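Local coordinates for protein acidocalcisomal pyrophosphatase (Trypanosoma brucei brucei, PDB 5C5V) that probably hydrolyses inorganic pyrophosphate with the help of magnesium ions, and binds imidodiphosphate together with magnesium, at residues 109-114 with 233-238; 126-131 with 166-171; 153-158 with 175-180; 204-207 with 211-214. One frame throughout, in Å; residues are numbered along the deposited sequence.

How the interactions relate
Interaction 1 opens first along the chain, at 109-114, and closes last, at 233-238. The other three lie within its long loop. Interaction 2 opens at 126-131 and interaction 3 at 153-158. Interaction 2 then closes at 166-171, before interaction 3 closes at 175-180, so these two loops cross. Interaction 4 is a short local loop, 204-207 with 211-214, that follows both. Interactions 1, 2 and 3 touch one another and join the strand at 110-117, the short helix at 128-131, the small sheet of 166-168 and 177-182, and the mixed sheet. Interaction 4 lies further off and touches only interaction 2.

Interaction 1. Residues 109-114 with 233-238; sequences YRVLYF and FKVGQV
The Tyr-113 ring meets the 233-238 loop at its edge, where the carbonyl oxygen of Gly-236 lies near the ring plane. Methyl CG2 of Val-238 comes in obliquely, 4.2 Å from ring atom CE1 of Tyr-113. Val-98, Ile-155 and Ile-177, outside the two segments, also pack against this tyrosine.

The main tie is a hydrogen bond of 2.7 Å from Tyr-113 OH to Gly-236 O. The hydroxyl sits in the carbonyl plane on a lone pair. The C=O...donor angle is 104°, so the hydroxyl comes in from the side of the carbonyl. With CG anti to the carbonyl carbon (chi1 -68°), the tyrosine reaches from its strand across to the loop. The fit is close, because Tyr-113 OH is also 3.0 Å from Gly-236 CA, on a residue with no side chain.

Two residues earlier on the strand, Val-111 CG2 faces Val-235 CG1 at 4.3 Å. This is plain methyl packing. Val-235 also rests on Pro-159.

The loop is braced from within. The extended side chain of Gln-237 runs alongside the turn, and OE1 accepts from Lys-234 N at 2.8 Å along a nearly straight line (173°). The backbone bond from Gln-237 N to Lys-234 O is 3.1 Å long.

Lys-234 to Gln-237 form a type II beta turn with glycine in its third position. The turn leads into strand 238-251 of the mixed pyrophosphatase sheet, and Tyr-113 links it to the separate three-stranded antiparallel sheet that contains strand 110-117.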
loop_
_atom_site.group_PDB
_atom_site.type_symbol
_atom_site.label_atom_id
_atom_site.label_comp_id
_atom_site.label_asym_id
_atom_site.label_seq_id
_atom_site.Cartn_x
_atom_site.Cartn_y
_atom_site.Cartn_z
ATOM N N TYR A 109 24.783 -28.958 6.711
ATOM C CA TYR A 109 24.476 -27.586 6.347
ATOM C C TYR A 109 24.491 -26.632 7.539
ATOM O O TYR A 109 23.902 -26.914 8.579
ATOM C CB TYR A 109 23.121 -27.540 5.659
ATOM C CG TYR A 109 22.741 -26.187 5.120
ATOM C CD1 TYR A 109 23.378 -25.656 4.006
ATOM C CD2 TYR A 109 21.725 -25.449 5.712
ATOM C CE1 TYR A 109 23.020 -24.419 3.498
ATOM C CE2 TYR A 109 21.348 -24.208 5.209
ATOM C CZ TYR A 109 22.002 -23.696 4.107
ATOM O OH TYR A 109 21.635 -22.462 3.615
ATOM N N ARG A 110 25.171 -25.503 7.375
ATOM C CA ARG A 110 25.232 -24.460 8.395
ATOM C C ARG A 110 25.135 -23.085 7.747
ATOM O O ARG A 110 25.613 -22.874 6.627
ATOM C CB ARG A 110 26.533 -24.556 9.217
ATOM C CG ARG A 110 26.636 -25.765 10.143
ATOM C CD ARG A 110 25.619 -25.695 11.265
ATOM N NE ARG A 110 25.760 -26.806 12.206
ATOM C CZ ARG A 110 25.403 -28.059 11.940
ATOM N NH1 ARG A 110 24.875 -28.363 10.759
ATOM N NH2 ARG A 110 25.571 -29.003 12.852
ATOM N N VAL A 111 24.485 -22.157 8.438
ATOM C CA VAL A 111 24.525 -20.760 8.042
ATOM C C VAL A 111 25.308 -19.973 9.083
ATOM O O VAL A 111 24.877 -19.837 10.225
ATOM C CB VAL A 111 23.127 -20.150 7.889
ATOM C CG1 VAL A 111 23.256 -18.725 7.397
ATOM C CG2 VAL A 111 22.271 -20.988 6.930
ATOM N N LEU A 112 26.466 -19.465 8.674
ATOM C CA LEU A 112 27.368 -18.764 9.573
ATOM C C LEU A 112 27.251 -17.260 9.414
ATOM O O LEU A 112 26.983 -16.771 8.315
ATOM C CB LEU A 112 28.823 -19.195 9.331
ATOM C CG LEU A 112 29.211 -20.599 9.795
ATOM C CD1 LEU A 112 28.387 -21.630 9.052
ATOM C CD2 LEU A 112 30.718 -20.857 9.623
ATOM N N TYR A 113 27.466 -16.543 10.518
ATOM C CA TYR A 113 27.393 -15.092 10.545
ATOM C C TYR A 113 28.735 -14.457 10.880
ATOM O O TYR A 113 29.493 -14.964 11.709
ATOM C CB TYR A 113 26.343 -14.629 11.549
ATOM C CG TYR A 113 24.923 -14.971 11.138
ATOM C CD1 TYR A 113 24.058 -13.997 10.649
ATOM C CD2 TYR A 113 24.455 -16.273 11.241
ATOM C CE1 TYR A 113 22.748 -14.318 10.270
ATOM C CE2 TYR A 113 23.178 -16.603 10.870
ATOM C CZ TYR A 113 22.325 -15.626 10.387
ATOM O OH TYR A 113 21.059 -15.986 10.035
ATOM N N PHE A 114 29.022 -13.342 10.221
ATOM C CA PHE A 114 30.232 -12.590 10.471
ATOM C C PHE A 114 29.951 -11.107 10.604
ATOM O O PHE A 114 28.905 -10.619 10.188
ATOM C CB PHE A 114 31.236 -12.811 9.348
ATOM C CG PHE A 114 31.641 -14.238 9.169
ATOM C CD1 PHE A 114 32.851 -14.694 9.675
ATOM C CD2 PHE A 114 30.816 -15.130 8.490
ATOM C CE1 PHE A 114 33.232 -16.006 9.513
ATOM C CE2 PHE A 114 31.195 -16.447 8.324
ATOM C CZ PHE A 114 32.409 -16.887 8.841
ATOM N N PHE A 233 11.110 -14.202 3.130
ATOM C CA PHE A 233 12.510 -13.921 3.452
ATOM C C PHE A 233 13.400 -15.102 3.086
ATOM O O PHE A 233 12.904 -16.211 2.839
ATOM C CB PHE A 233 12.677 -13.604 4.933
ATOM C CG PHE A 233 11.981 -12.343 5.375
ATOM C CD1 PHE A 233 11.770 -11.297 4.491
ATOM C CD2 PHE A 233 11.568 -12.190 6.680
ATOM C CE1 PHE A 233 11.135 -10.126 4.904
ATOM C CE2 PHE A 233 10.943 -11.029 7.093
ATOM C CZ PHE A 233 10.727 -10.002 6.200
ATOM N N LYS A 234 14.704 -14.854 3.013
ATOM C CA LYS A 234 15.692 -15.915 2.873
ATOM C C LYS A 234 16.000 -16.557 4.227
ATOM O O LYS A 234 15.825 -15.933 5.276
ATOM C CB LYS A 234 16.984 -15.365 2.257
ATOM C CG LYS A 234 17.034 -15.384 0.747
ATOM C CD LYS A 234 15.808 -14.743 0.129
ATOM C CE LYS A 234 15.850 -14.835 -1.415
ATOM N NZ LYS A 234 14.561 -14.409 -2.087
ATOM N N VAL A 235 16.468 -17.799 4.214
ATOM C CA VAL A 235 16.926 -18.437 5.446
ATOM C C VAL A 235 18.085 -17.652 6.042
ATOM O O VAL A 235 19.064 -17.361 5.352
ATOM C CB VAL A 235 17.365 -19.888 5.225
ATOM C CG1 VAL A 235 18.043 -20.433 6.494
ATOM C CG2 VAL A 235 16.169 -20.746 4.837
ATOM N N GLY A 236 17.954 -17.283 7.314
ATOM C CA GLY A 236 19.001 -16.541 7.988
ATOM C C GLY A 236 18.928 -15.035 7.794
ATOM O O GLY A 236 19.690 -14.290 8.419
ATOM N N GLN A 237 18.041 -14.583 6.907
ATOM C CA GLN A 237 17.869 -13.153 6.660
ATOM C C GLN A 237 17.403 -12.424 7.929
ATOM O O GLN A 237 16.556 -12.924 8.666
ATOM C CB GLN A 237 16.875 -12.917 5.511
ATOM C CG GLN A 237 16.537 -11.449 5.294
ATOM C CD GLN A 237 15.717 -11.201 4.036
ATOM O OE1 GLN A 237 15.429 -12.122 3.259
ATOM N NE2 GLN A 237 15.355 -9.942 3.815
ATOM N N VAL A 238 17.978 -11.256 8.188
ATOM C CA VAL A 238 17.639 -10.473 9.371
ATOM C C VAL A 238 17.005 -9.164 8.943
ATOM O O VAL A 238 17.547 -8.464 8.098
ATOM C CB VAL A 238 18.899 -10.171 10.240
ATOM C CG1 VAL A 238 18.508 -9.413 11.502
ATOM C CG2 VAL A 238 19.652 -11.463 10.581
#

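Interaction 2. Residues 126-131 with 166-171; sequences VSPWHD and FEIATG. With MG (magnesium ion), chain F.
Thr-170 lays its methyl CG2 over one face of the Trp-129 indole in a CH-pi contact. The methyl is 4.3 Å from the centroid of the six-membered ring and 24° off its normal. Thr-170 CB is 3.8 Å from rim atom CZ3 of Trp-129. The opposite face is met by His-130 CE1, 3.3 Å above the Trp-129 plane and also toward the rim. The indole is thus held between its neighbour in sequence and the threonine.

At the base of the side chain, Ile-168 CG2 packs on Trp-129 CB at 4.2 Å. The same methyl reaches Pro-128 CG. Trp-129 has CG anti to the backbone N (chi1 -173°), which carries the indole past Ile-168 to Thr-170. Its NE1 donates to Thr-204 O, which helps to hold the rotation of the ring.

The tryptophan stands on a short, weakly bonded helix with Ser-127 as its N-cap. Ser-127 OG accepts from His-130 N at 3.1 Å and, weakly, from Trp-129 N. Asp-131 OD2 takes Ser-127 N on its anti lone pair, 2.7 Å away and almost straight (175°). Ser-127 OG is also hydrogen-bonded to Asn-175 OD1.

On the other side, strand 166-168 is an edge strand of a three-stranded antiparallel sheet. Glu-167, next to Ile-168, points to the active-site pocket. Its OE2 binds a magnesium ion at 2.2 Å, alongside three waters and two further coordinating atoms from outside the two segments. Lys-165 NZ is hydrogen-bonded to the same OE2, and water 1 donates weakly to Glu-167 OE1.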
loop_
_atom_site.group_PDB
_atom_site.type_symbol
_atom_site.label_atom_id
_atom_site.label_comp_id
_atom_site.label_asym_id
_atom_site.label_seq_id
_atom_site.Cartn_x
_atom_site.Cartn_y
_atom_site.Cartn_z
ATOM N N VAL A 126 30.580 -14.128 14.298
ATOM C CA VAL A 126 29.742 -13.718 15.416
ATOM C C VAL A 126 28.564 -14.670 15.573
ATOM O O VAL A 126 28.325 -15.539 14.724
ATOM C CB VAL A 126 29.187 -12.290 15.239
ATOM C CG1 VAL A 126 30.323 -11.290 15.041
ATOM C CG2 VAL A 126 28.219 -12.225 14.063
ATOM N N SER A 127 27.817 -14.495 16.654
ATOM C CA SER A 127 26.633 -15.306 16.887
ATOM C C SER A 127 25.374 -14.535 16.519
ATOM O O SER A 127 25.170 -13.432 17.009
ATOM C CB SER A 127 26.561 -15.751 18.342
ATOM O OG SER A 127 25.268 -16.269 18.611
ATOM N N PRO A 128 24.525 -15.111 15.654
ATOM C CA PRO A 128 23.269 -14.426 15.328
ATOM C C PRO A 128 22.425 -14.231 16.583
ATOM O O PRO A 128 21.696 -13.263 16.710
ATOM C CB PRO A 128 22.586 -15.394 14.360
ATOM C CG PRO A 128 23.132 -16.717 14.722
ATOM C CD PRO A 128 24.573 -16.459 15.067
ATOM N N TRP A 129 22.549 -15.160 17.517
ATOM C CA TRP A 129 21.859 -15.087 18.795
ATOM C C TRP A 129 22.404 -13.971 19.700
ATOM O O TRP A 129 21.651 -13.134 20.191
ATOM C CB TRP A 129 21.979 -16.441 19.489
ATOM C CG TRP A 129 21.185 -16.604 20.737
ATOM C CD1 TRP A 129 20.175 -15.804 21.187
ATOM C CD2 TRP A 129 21.333 -17.651 21.705
ATOM N NE1 TRP A 129 19.678 -16.291 22.375
ATOM C CE2 TRP A 129 20.380 -17.419 22.721
ATOM C CE3 TRP A 129 22.182 -18.757 21.814
ATOM C CZ2 TRP A 129 20.258 -18.252 23.834
ATOM C CZ3 TRP A 129 22.062 -19.578 22.916
ATOM C CH2 TRP A 129 21.101 -19.325 23.909
ATOM N N HIS A 130 23.716 -13.943 19.918
ATOM C CA HIS A 130 24.251 -13.017 20.912
ATOM C C HIS A 130 24.640 -11.668 20.342
ATOM O O HIS A 130 24.563 -10.672 21.036
ATOM C CB HIS A 130 25.457 -13.632 21.622
ATOM C CG HIS A 130 25.175 -14.985 22.195
ATOM N ND1 HIS A 130 24.104 -15.226 23.025
ATOM C CD2 HIS A 130 25.816 -16.168 22.045
ATOM C CE1 HIS A 130 24.094 -16.503 23.364
ATOM N NE2 HIS A 130 25.117 -17.096 22.779
ATOM N N ASP A 131 25.059 -11.625 19.087
ATOM C CA ASP A 131 25.725 -10.429 18.591
ATOM C C ASP A 131 24.864 -9.510 17.720
ATOM O O ASP A 131 25.231 -8.355 17.506
ATOM C CB ASP A 131 26.982 -10.842 17.843
ATOM C CG ASP A 131 27.987 -11.490 18.761
ATOM O OD1 ASP A 131 28.347 -10.853 19.771
ATOM O OD2 ASP A 131 28.380 -12.643 18.504
ATOM N N PHE A 166 14.765 -25.116 9.994
ATOM C CA PHE A 166 16.023 -24.544 10.413
ATOM C C PHE A 166 15.846 -23.876 11.775
ATOM O O PHE A 166 14.740 -23.465 12.124
ATOM C CB PHE A 166 16.530 -23.553 9.381
ATOM C CG PHE A 166 16.843 -24.178 8.056
ATOM C CD1 PHE A 166 16.045 -23.932 6.949
ATOM C CD2 PHE A 166 17.924 -25.025 7.921
ATOM C CE1 PHE A 166 16.337 -24.507 5.731
ATOM C CE2 PHE A 166 18.228 -25.598 6.705
ATOM C CZ PHE A 166 17.428 -25.350 5.605
ATOM N N GLU A 167 16.941 -23.809 12.530
ATOM C CA GLU A 167 16.987 -23.310 13.899
ATOM C C GLU A 167 18.378 -22.741 14.168
ATOM O O GLU A 167 19.377 -23.269 13.680
ATOM C CB GLU A 167 16.728 -24.424 14.920
ATOM C CG GLU A 167 15.280 -24.794 15.164
ATOM C CD GLU A 167 15.120 -25.845 16.272
ATOM O OE1 GLU A 167 16.146 -26.245 16.882
ATOM O OE2 GLU A 167 13.960 -26.274 16.528
ATOM N N ILE A 168 18.448 -21.683 14.960
ATOM C CA ILE A 168 19.714 -21.271 15.532
ATOM C C ILE A 168 20.229 -22.411 16.406
ATOM O O ILE A 168 19.493 -22.902 17.259
ATOM C CB ILE A 168 19.567 -19.993 16.369
ATOM C CG1 ILE A 168 19.154 -18.822 15.467
ATOM C CG2 ILE A 168 20.843 -19.717 17.117
ATOM C CD1 ILE A 168 18.937 -17.523 16.209
ATOM N N ALA A 169 21.448 -22.878 16.148
ATOM C CA ALA A 169 22.014 -23.971 16.935
ATOM C C ALA A 169 22.557 -23.428 18.263
ATOM O O ALA A 169 23.708 -22.975 18.359
ATOM C CB ALA A 169 23.101 -24.696 16.161
ATOM N N THR A 170 21.720 -23.486 19.291
ATOM C CA THR A 170 22.057 -22.918 20.586
ATOM C C THR A 170 23.198 -23.680 21.243
ATOM O O THR A 170 23.825 -23.200 22.182
ATOM C CB THR A 170 20.831 -22.920 21.511
ATOM O OG1 THR A 170 20.326 -24.260 21.618
ATOM C CG2 THR A 170 19.736 -22.041 20.922
ATOM N N GLY A 171 23.472 -24.873 20.737
ATOM C CA GLY A 171 24.463 -25.732 21.356
ATOM C C GLY A 171 25.847 -25.617 20.754
ATOM O O GLY A 171 26.788 -26.187 21.275
HETATM MG MG MG F . 12.801 -26.728 18.366
HETATM O O HOH W 1 14.770 -26.388 19.336
HETATM O O HOH W 2 12.144 -27.474 20.229
HETATM O O HOH W 3 13.260 -28.720 18.401
#

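Interaction 3. Residues 153-158 with 175-180; sequences NFICEI and NPIKQD
Ile-155 and Ile-177 meet where strand 152-156 of the mixed pyrophosphatase sheet passes the strand beginning at residue 177 in a small antiparallel sheet. The chain turns a corner here, at Glu-157. Glu-157 and Ile-158 both face Tyr-198, which makes a classic beta bulge.

The contact is buried and almost wholly apolar, and one methyl does nearly all of the touching. Ile-177 CD1 is 4.2 Å from Ile-155 CG2. It also reaches the backbone, at 4.3 Å from Cys-156 O, and comes to 4.5 Å from Glu-157 CG. All three neighbours are consecutive residues, so CD1 fits against the chain at the entry to the bulge, including its first residue, Glu-157.

Ile-177 extends its longer branch fully (chi2 170°), which places CD1 at the end of the reach. The two isoleucines slide past each other in opposite directions and meet only at methyls CG2 and CD1.

Glu-157 offers only its aliphatic CG to Ile-177. Its polar end turns elsewhere: OE2 accepts from Ile-168 N, on strand 166-168, which pairs with 177-182. The side chain of Glu-157 lies about 5 Å from that of Glu-167, and about 5 Å from a bound magnesium ion and from imidodiphosphate. The bulge therefore lies next to the active site.

Strand 110-117 lies alongside, with Val-111 packed on Ile-177, while Phe-166 packs on Ile-177 from strand 166-168. Pro-128 of the short helix touches Ile-155. At the start of strand 152-156, Asn-153 packs on Thr-142 of the second subunit.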
loop_
_atom_site.group_PDB
_atom_site.type_symbol
_atom_site.label_atom_id
_atom_site.label_comp_id
_atom_site.label_asym_id
_atom_site.label_seq_id
_atom_site.Cartn_x
_atom_site.Cartn_y
_atom_site.Cartn_z
ATOM N N ASN A 153 15.095 -6.559 15.689
ATOM C CA ASN A 153 15.678 -7.428 14.684
ATOM C C ASN A 153 15.082 -8.824 14.766
ATOM O O ASN A 153 14.987 -9.414 15.844
ATOM C CB ASN A 153 17.193 -7.482 14.815
ATOM C CG ASN A 153 17.867 -6.387 14.028
ATOM O OD1 ASN A 153 17.417 -6.040 12.939
ATOM N ND2 ASN A 153 18.928 -5.815 14.582
ATOM N N PHE A 154 14.671 -9.324 13.607
ATOM C CA PHE A 154 14.060 -10.634 13.478
ATOM C C PHE A 154 14.983 -11.495 12.645
ATOM O O PHE A 154 15.372 -11.113 11.540
ATOM C CB PHE A 154 12.661 -10.511 12.836
ATOM C CG PHE A 154 12.076 -11.819 12.315
ATOM C CD1 PHE A 154 11.466 -12.719 13.173
ATOM C CD2 PHE A 154 12.089 -12.114 10.961
ATOM C CE1 PHE A 154 10.887 -13.916 12.683
ATOM C CE2 PHE A 154 11.512 -13.303 10.465
ATOM C CZ PHE A 154 10.919 -14.204 11.326
ATOM N N ILE A 155 15.362 -12.640 13.185
ATOM C CA ILE A 155 16.154 -13.586 12.419
ATOM C C ILE A 155 15.245 -14.632 11.814
ATOM O O ILE A 155 14.625 -15.411 12.541
ATOM C CB ILE A 155 17.215 -14.276 13.284
ATOM C CG1 ILE A 155 18.111 -13.226 13.946
ATOM C CG2 ILE A 155 18.024 -15.265 12.443
ATOM C CD1 ILE A 155 18.905 -13.758 15.116
ATOM N N CYS A 156 15.144 -14.644 10.490
ATOM C CA CYS A 156 14.321 -15.643 9.827
ATOM C C CYS A 156 15.047 -16.982 9.731
ATOM O O CYS A 156 16.087 -17.094 9.090
ATOM C CB CYS A 156 13.909 -15.179 8.431
ATOM S SG CYS A 156 12.882 -16.392 7.547
ATOM N N GLU A 157 14.477 -17.991 10.374
ATOM C CA GLU A 157 14.957 -19.368 10.296
ATOM C C GLU A 157 14.185 -20.137 9.217
ATOM O O GLU A 157 14.757 -20.933 8.467
ATOM C CB GLU A 157 14.801 -20.053 11.656
ATOM C CG GLU A 157 15.611 -19.375 12.759
ATOM C CD GLU A 157 15.241 -19.810 14.176
ATOM O OE1 GLU A 157 14.039 -20.051 14.455
ATOM O OE2 GLU A 157 16.167 -19.885 15.023
ATOM N N ILE A 158 12.875 -19.902 9.150
ATOM C CA ILE A 158 12.016 -20.634 8.222
ATOM C C ILE A 158 11.163 -19.721 7.350
ATOM O O ILE A 158 10.154 -19.168 7.798
ATOM C CB ILE A 158 11.112 -21.599 8.983
ATOM C CG1 ILE A 158 11.979 -22.557 9.802
ATOM C CG2 ILE A 158 10.188 -22.363 8.017
ATOM C CD1 ILE A 158 11.175 -23.505 10.640
ATOM N N ASN A 175 26.775 -20.216 17.293
ATOM C CA ASN A 175 25.352 -20.472 17.106
ATOM C C ASN A 175 24.884 -20.328 15.661
ATOM O O ASN A 175 23.952 -19.586 15.369
ATOM C CB ASN A 175 24.538 -19.548 18.008
ATOM C CG ASN A 175 25.056 -19.531 19.423
ATOM O OD1 ASN A 175 25.551 -18.516 19.891
ATOM N ND2 ASN A 175 24.965 -20.659 20.104
ATOM N N PRO A 176 25.553 -21.029 14.746
ATOM C CA PRO A 176 25.116 -20.983 13.359
ATOM C C PRO A 176 23.704 -21.538 13.210
ATOM O O PRO A 176 23.216 -22.246 14.094
ATOM C CB PRO A 176 26.135 -21.870 12.646
ATOM C CG PRO A 176 26.617 -22.813 13.710
ATOM C CD PRO A 176 26.674 -21.965 14.942
ATOM N N ILE A 177 23.046 -21.211 12.108
ATOM C CA ILE A 177 21.766 -21.837 11.829
ATOM C C ILE A 177 21.984 -23.211 11.218
ATOM O O ILE A 177 22.823 -23.402 10.339
ATOM C CB ILE A 177 20.917 -20.981 10.916
ATOM C CG1 ILE A 177 20.315 -19.836 11.731
ATOM C CG2 ILE A 177 19.813 -21.818 10.303
ATOM C CD1 ILE A 177 19.639 -18.773 10.886
ATOM N N LYS A 178 21.238 -24.175 11.727
ATOM C CA LYS A 178 21.263 -25.522 11.186
ATOM C C LYS A 178 19.844 -26.061 11.029
ATOM O O LYS A 178 18.868 -25.446 11.488
ATOM C CB LYS A 178 22.079 -26.447 12.083
ATOM C CG LYS A 178 21.387 -26.804 13.378
ATOM C CD LYS A 178 22.269 -27.724 14.214
ATOM C CE LYS A 178 21.500 -28.367 15.356
ATOM N NZ LYS A 178 22.038 -29.725 15.674
ATOM N N GLN A 179 19.726 -27.200 10.359
ATOM C CA GLN A 179 18.442 -27.865 10.309
ATOM C C GLN A 179 18.301 -28.754 11.540
ATOM O O GLN A 179 19.192 -29.544 11.865
ATOM C CB GLN A 179 18.282 -28.672 9.019
ATOM C CG GLN A 179 16.846 -29.102 8.768
ATOM C CD GLN A 179 16.603 -29.590 7.352
ATOM O OE1 GLN A 179 17.488 -29.543 6.499
ATOM N NE2 GLN A 179 15.395 -30.076 7.103
ATOM N N ASP A 180 17.187 -28.597 12.242
ATOM C CA ASP A 180 16.868 -29.453 13.368
ATOM C C ASP A 180 16.823 -30.918 12.919
ATOM O O ASP A 180 16.529 -31.215 11.757
ATOM C CB ASP A 180 15.537 -29.018 13.983
ATOM C CG ASP A 180 15.280 -29.650 15.325
ATOM O OD1 ASP A 180 16.233 -30.186 15.938
ATOM O OD2 ASP A 180 14.114 -29.606 15.774
#

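Interaction 4. Residues 204-207 with 211-214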
loop_
_atom_site.group_PDB
_atom_site.type_symbol
_atom_site.label_atom_id
_atom_site.label_comp_id
_atom_site.label_asym_id
_atom_site.label_seq_id
_atom_site.Cartn_x
_atom_site.Cartn_y
_atom_site.Cartn_z
ATOM N N THR A 204 17.530 -13.004 23.300
ATOM C CA THR A 204 16.457 -13.443 24.187
ATOM C C THR A 204 16.645 -14.913 24.512
ATOM O O THR A 204 17.313 -15.645 23.776
ATOM C CB THR A 204 15.054 -13.264 23.567
ATOM O OG1 THR A 204 14.955 -14.089 22.399
ATOM C CG2 THR A 204 14.798 -11.817 23.190
ATOM N N TRP A 205 16.009 -15.356 25.584
ATOM C CA TRP A 205 16.085 -16.746 25.980
ATOM C C TRP A 205 14.874 -17.123 26.841
ATOM O O TRP A 205 14.571 -16.452 27.841
ATOM C CB TRP A 205 17.403 -17.005 26.726
ATOM C CG TRP A 205 17.593 -18.405 27.239
ATOM C CD1 TRP A 205 17.538 -19.569 26.521
ATOM C CD2 TRP A 205 17.892 -18.781 28.590
ATOM N NE1 TRP A 205 17.767 -20.644 27.346
ATOM C CE2 TRP A 205 17.989 -20.186 28.621
ATOM C CE3 TRP A 205 18.066 -18.066 29.777
ATOM C CZ2 TRP A 205 18.266 -20.890 29.799
ATOM C CZ3 TRP A 205 18.345 -18.769 30.944
ATOM C CH2 TRP A 205 18.441 -20.161 30.944
ATOM N N GLU A 206 14.175 -18.184 26.446
ATOM C CA GLU A 206 13.080 -18.710 27.259
ATOM C C GLU A 206 13.679 -19.530 28.399
ATOM O O GLU A 206 13.846 -20.747 28.293
ATOM C CB GLU A 206 12.123 -19.558 26.418
ATOM C CG GLU A 206 11.489 -18.807 25.256
ATOM C CD GLU A 206 10.264 -17.997 25.660
ATOM O OE1 GLU A 206 10.159 -17.598 26.837
ATOM O OE2 GLU A 206 9.390 -17.760 24.794
ATOM N N SER A 207 14.000 -18.835 29.485
ATOM C CA SER A 207 14.755 -19.399 30.597
ATOM C C SER A 207 14.156 -20.673 31.190
ATOM O O SER A 207 12.964 -20.741 31.486
ATOM C CB SER A 207 14.882 -18.354 31.707
ATOM O OG SER A 207 15.537 -18.910 32.819
ATOM N N LEU A 211 9.788 -19.589 36.312
ATOM C CA LEU A 211 8.436 -20.127 36.342
ATOM C C LEU A 211 7.482 -19.079 35.816
ATOM O O LEU A 211 7.151 -18.120 36.511
ATOM C CB LEU A 211 8.020 -20.547 37.755
ATOM C CG LEU A 211 6.673 -21.281 37.774
ATOM C CD1 LEU A 211 6.748 -22.603 37.007
ATOM C CD2 LEU A 211 6.132 -21.475 39.183
ATOM N N PHE A 212 7.068 -19.241 34.570
ATOM C CA PHE A 212 6.141 -18.314 33.953
ATOM C C PHE A 212 4.764 -18.431 34.613
ATOM O O PHE A 212 4.476 -19.426 35.280
ATOM C CB PHE A 212 6.069 -18.577 32.447
ATOM C CG PHE A 212 7.350 -18.251 31.729
ATOM C CD1 PHE A 212 7.521 -17.027 31.105
ATOM C CD2 PHE A 212 8.410 -19.145 31.743
ATOM C CE1 PHE A 212 8.710 -16.720 30.472
ATOM C CE2 PHE A 212 9.592 -18.850 31.103
ATOM C CZ PHE A 212 9.751 -17.634 30.471
ATOM N N GLU A 213 3.941 -17.393 34.460
ATOM C CA GLU A 213 2.604 -17.340 35.066
ATOM C C GLU A 213 1.824 -18.630 34.821
ATOM O O GLU A 213 1.051 -19.061 35.659
ATOM C CB GLU A 213 1.821 -16.133 34.520
ATOM C CG GLU A 213 0.302 -16.175 34.751
ATOM N N ALA A 214 2.075 -19.268 33.686
ATOM C CA ALA A 214 1.359 -20.481 33.314
ATOM C C ALA A 214 1.731 -21.729 34.136
ATOM O O ALA A 214 1.120 -22.779 33.970
ATOM C CB ALA A 214 1.579 -20.754 31.852
#
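Glu-206 and Phe-212 cross at about a right angle, with the carboxylate and ring planes 73° apart. Carboxylate oxygen OE1 of Glu-206 is 3.7 Å from Phe-212 CZ and 4.0 Å from Phe-212 CE1. It comes in obliquely to the ring. The backbone oxygen of Ser-207 approaches differently, at the ring edge near its plane, 3.9 Å from Phe-212 CE2. Two oxygens thus meet the far end of the ring by van der Waals contact.

The bend at chi2 (-83°) folds the Glu-206 side chain and brings its carboxylate to the phenylalanine. Glu-206 is also the centre of an inverse gamma turn, in the long loop between strands 197-200 and 224-227 of the mixed sheet. This loop borders the metal site. The side chain of Glu-206 lies about 3 Å from that of the magnesium ligand Asp-219 and about 6 Å from a bound magnesium ion.

Ser-207 OG is held by a bond from Glu-209 N, within the short connection to Phe-212. Ser-207 CA sits over one face of the Trp-205 ring, 3.5 Å above its plane. Phe-212 packs further on Met-329 of helix 316-336 and on Met-255 of strand 254-263.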